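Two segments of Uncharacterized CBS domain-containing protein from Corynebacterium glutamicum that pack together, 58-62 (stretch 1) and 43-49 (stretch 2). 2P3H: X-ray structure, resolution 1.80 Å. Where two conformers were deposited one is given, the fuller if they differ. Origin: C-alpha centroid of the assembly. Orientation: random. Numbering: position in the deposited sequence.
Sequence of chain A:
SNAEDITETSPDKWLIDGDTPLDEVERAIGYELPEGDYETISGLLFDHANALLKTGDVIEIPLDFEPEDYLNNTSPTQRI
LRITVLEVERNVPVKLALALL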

ATOM      1  N   VAL A  58      -8.661   7.883  -1.114  1.00 34.35           N
ATOM      2  CA  VAL A  58      -8.451   6.458  -1.380  1.00 35.01           C
ATOM      3  C   VAL A  58      -7.518   6.344  -2.565  1.00 35.19           C
ATOM      4  O   VAL A  58      -7.729   6.955  -3.612  1.00 35.39           O
ATOM      5  CB  VAL A  58      -9.766   5.726  -1.697  1.00 35.20           C
ATOM      6  CG1 VAL A  58      -9.501   4.236  -2.039  1.00 36.71           C
ATOM      7  CG2 VAL A  58     -10.746   5.873  -0.526  1.00 36.21           C
ATOM      8  N   ILE A  59      -6.456   5.573  -2.390  1.00 34.72           N
ATOM      9  CA  ILE A  59      -5.467   5.464  -3.443  1.00 36.02           C
ATOM     10  C   ILE A  59      -5.331   3.976  -3.704  1.00 35.77           C
ATOM     11  O   ILE A  59      -5.157   3.213  -2.779  1.00 35.08           O
ATOM     12  CB  ILE A  59      -4.101   6.031  -3.002  1.00 36.54           C
ATOM     13  CG1 ILE A  59      -4.194   7.549  -2.794  1.00 38.78           C
ATOM     14  CG2 ILE A  59      -3.014   5.731  -4.028  1.00 37.36           C
ATOM     15  CD1 ILE A  59      -4.452   7.917  -1.363  1.00 43.87           C
ATOM     16  N   GLU A  60      -5.409   3.583  -4.962  1.00 33.84           N
ATOM     17  CA  GLU A  60      -5.258   2.175  -5.304  1.00 34.71           C
ATOM     18  C   GLU A  60      -3.948   1.928  -6.071  1.00 33.16           C
ATOM     19  O   GLU A  60      -3.675   2.568  -7.062  1.00 32.36           O
ATOM     20  CB  GLU A  60      -6.509   1.663  -6.042  1.00 35.38           C
ATOM     21  CG  GLU A  60      -7.758   1.643  -5.065  1.00 37.32           C
ATOM     22  CD  GLU A  60      -9.066   1.128  -5.670  1.00 39.80           C
ATOM     23  OE1 GLU A  60      -9.077   0.701  -6.875  1.00 39.92           O
ATOM     24  OE2 GLU A  60     -10.103   1.151  -4.918  1.00 39.09           O
ATOM     25  N   ILE A  61      -3.127   1.010  -5.572  1.00 31.84           N
ATOM     26  CA  ILE A  61      -1.800   0.738  -6.148  1.00 33.65           C
ATOM     27  C   ILE A  61      -1.714  -0.742  -6.581  1.00 32.33           C
ATOM     28  O   ILE A  61      -1.960  -1.662  -5.776  1.00 31.49           O
ATOM     29  CB  ILE A  61      -0.661   1.064  -5.116  1.00 34.38           C
ATOM     30  CG1 ILE A  61      -0.835   2.532  -4.657  1.00 36.71           C
ATOM     31  CG2 ILE A  61       0.749   0.751  -5.692  1.00 34.18           C
ATOM     32  CD1 ILE A  61       0.284   3.164  -3.912  1.00 37.62           C
ATOM     33  N   PRO A  62      -1.346  -0.973  -7.841  1.00 31.48           N
ATOM     34  CA  PRO A  62      -1.124  -2.346  -8.328  1.00 30.49           C
ATOM     35  C   PRO A  62       0.103  -2.967  -7.679  1.00 30.47           C
ATOM     36  O   PRO A  62       1.126  -2.283  -7.500  1.00 30.79           O
ATOM     37  CB  PRO A  62      -0.866  -2.159  -9.830  1.00 32.02           C
ATOM     38  CG  PRO A  62      -1.378  -0.779 -10.157  1.00 32.54           C
ATOM     39  CD  PRO A  62      -1.154   0.036  -8.903  1.00 32.60           C
TER
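Stretch 2 (43-49) GLLFDHA

The most unusual feature of this contact is the imidazole of His-48, an exposed residue that nevertheless touches Ile-59, Glu-60 and Ile-61 of the strand. One face of its ring is covered by Ile-61. The CG1 atom of Ile-61 sits 4.2 Å from the centroid of the His-48 ring and 13° off the ring normal, which is a CH-pi contact. The closest atoms of this pair are Ile-61 CG1 and His-48 ND1, at 4.1 Å. Ile-59 meets the same ring obliquely, with its CG2 3.6 Å from CD2 of His-48.

The NE2 atom of the ring is bridged by water to the strand backbone. NE2 of His-48 is 3.6 Å from the backbone O of Glu-60, and no direct hydrogen bond forms. Water 1 links the two atoms instead. It lies 2.8 Å from NE2 of His-48, and it donates a hydrogen bond to O of Glu-60 at 3.2 Å. No direct hydrogen bond joins the two stretches anywhere. The remaining side-chain contacts are apolar.

Stretch 2 is helical throughout and belongs to a helix that begins earlier in the chain. Its backbone is held by i to i+4 hydrogen bonds. N of Asp-47 reaches O of Gly-43 at 3.0 Å, N of His-48 reaches O of Leu-44 at 2.8 Å, and N of Ala-49 reaches O of Leu-45 at 2.9 Å. Stretch 1 is an extended strand. The helix crosses it almost at a right angle, at 93°, and the axes approach to 9.7 Å.

The register follows the strand alternation. Ile-59 and Ile-61 point toward the helix, while Glu-60 between them points away. CA of Ile-59 is 7.4 Å from CA of Leu-45, and CA of Ile-61 is 8.1 Å from CA of His-48.

Leu-44 and Leu-45 leave the helix sideways, but their ends come nearer to the strand. CD2 of Leu-45 touches both isoleucines: it is 4.0 Å from CG2 of Ile-59 and 4.0 Å from CD1 of Ile-61. The same CD1 of Ile-61 lies 3.7 Å from CG of Leu-44. Ile-61 therefore contacts Leu-44, Leu-45 and His-48, three residues within little more than one helical turn. Both isoleucines have chi1 in the m well.

Phe-46 and Asp-47 do not reach the strand. CB of Asp-47 is still 8.0 Å from CD1 of Ile-61, and Val-58 likewise takes no part. Together the two stretches bury 312 Å², both sides summed.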

ATOM      1  N   GLY A  43       5.527   7.796   1.674  1.00 32.51           N
ATOM      2  CA  GLY A  43       6.387   8.249   0.585  1.00 33.43           C
ATOM      3  C   GLY A  43       5.867   7.712  -0.743  1.00 33.22           C
ATOM      4  O   GLY A  43       5.849   8.437  -1.760  1.00 33.47           O
ATOM      5  N   LEU A  44       5.470   6.440  -0.742  1.00 32.71           N
ATOM      6  CA  LEU A  44       4.887   5.811  -1.945  0.50 32.66           C
ATOM      7  C   LEU A  44       3.603   6.538  -2.358  1.00 33.11           C
ATOM      8  O   LEU A  44       3.392   6.847  -3.532  1.00 33.75           O
ATOM      9  CB  LEU A  44       4.601   4.327  -1.673  0.50 31.83           C
ATOM     10  CG  LEU A  44       3.742   3.548  -2.681  0.50 31.38           C
ATOM     11  CD1 LEU A  44       4.427   3.457  -4.058  0.50 30.44           C
ATOM     12  CD2 LEU A  44       3.444   2.177  -2.130  0.50 30.48           C
ATOM     13  N   LEU A  45       2.731   6.780  -1.378  1.00 34.79           N
ATOM     14  CA  LEU A  45       1.464   7.481  -1.607  1.00 34.59           C
ATOM     15  C   LEU A  45       1.668   8.873  -2.192  1.00 35.35           C
ATOM     16  O   LEU A  45       1.021   9.224  -3.193  1.00 34.12           O
ATOM     17  CB  LEU A  45       0.658   7.572  -0.310  1.00 34.96           C
ATOM     18  CG  LEU A  45       0.132   6.277   0.289  1.00 36.41           C
ATOM     19  CD1 LEU A  45      -0.683   6.596   1.535  1.00 37.71           C
ATOM     20  CD2 LEU A  45      -0.683   5.468  -0.731  1.00 37.22           C
ATOM     21  N   PHE A  46       2.579   9.659  -1.609  1.00 34.09           N
ATOM     22  CA  PHE A  46       2.881  10.970  -2.176  1.00 34.41           C
ATOM     23  C   PHE A  46       3.407  10.863  -3.597  1.00 35.83           C
ATOM     24  O   PHE A  46       3.027  11.653  -4.471  1.00 35.47           O
ATOM     25  CB  PHE A  46       3.895  11.741  -1.316  1.00 34.29           C
ATOM     26  CG  PHE A  46       3.297  12.399  -0.100  1.00 33.08           C
ATOM     27  CD1 PHE A  46       2.367  13.430  -0.229  1.00 34.51           C
ATOM     28  CD2 PHE A  46       3.706  12.026   1.186  1.00 31.96           C
ATOM     29  CE1 PHE A  46       1.830  14.064   0.910  1.00 34.47           C
ATOM     30  CE2 PHE A  46       3.169  12.647   2.333  1.00 33.79           C
ATOM     31  CZ  PHE A  46       2.233  13.681   2.184  1.00 34.08           C
ATOM     32  N   ASP A  47       4.296   9.898  -3.828  1.00 35.87           N
ATOM     33  CA  ASP A  47       4.843   9.706  -5.164  1.00 37.60           C
ATOM     34  C   ASP A  47       3.744   9.360  -6.194  1.00 38.46           C
ATOM     35  O   ASP A  47       3.695   9.961  -7.275  1.00 38.78           O
ATOM     36  CB  ASP A  47       5.936   8.646  -5.116  1.00 36.78           C
ATOM     37  CG  ASP A  47       6.686   8.530  -6.427  1.00 38.97           C
ATOM     38  OD1 ASP A  47       7.746   9.148  -6.561  1.00 37.56           O
ATOM     39  OD2 ASP A  47       6.185   7.838  -7.321  1.00 38.72           O
ATOM     40  N   HIS A  48       2.866   8.416  -5.846  1.00 39.94           N
ATOM     41  CA  HIS A  48       1.752   7.954  -6.708  1.00 41.80           C
ATOM     42  C   HIS A  48       0.704   9.051  -6.981  1.00 42.42           C
ATOM     43  O   HIS A  48       0.306   9.278  -8.134  1.00 43.09           O
ATOM     44  CB  HIS A  48       1.075   6.729  -6.063  1.00 42.35           C
ATOM     45  CG  HIS A  48       0.056   6.054  -6.938  1.00 43.87           C
ATOM     46  ND1 HIS A  48       0.364   4.967  -7.734  1.00 46.54           N
ATOM     47  CD2 HIS A  48      -1.256   6.322  -7.157  1.00 43.75           C
ATOM     48  CE1 HIS A  48      -0.716   4.592  -8.399  1.00 44.53           C
ATOM     49  NE2 HIS A  48      -1.711   5.398  -8.070  1.00 45.29           N
ATOM     50  N   ALA A  49       0.248   9.722  -5.923  1.00 42.36           N
ATOM     51  CA  ALA A  49      -0.764  10.770  -6.061  1.00 42.18           C
ATOM     52  C   ALA A  49      -0.205  12.037  -6.660  1.00 42.12           C
ATOM     53  O   ALA A  49      -0.954  12.810  -7.263  1.00 42.42           O
ATOM     54  CB  ALA A  49      -1.420  11.063  -4.713  1.00 42.34           C
TER
HETATM   55  O   HOH W   1      -4.272   4.947  -9.104  1.00 49.19           O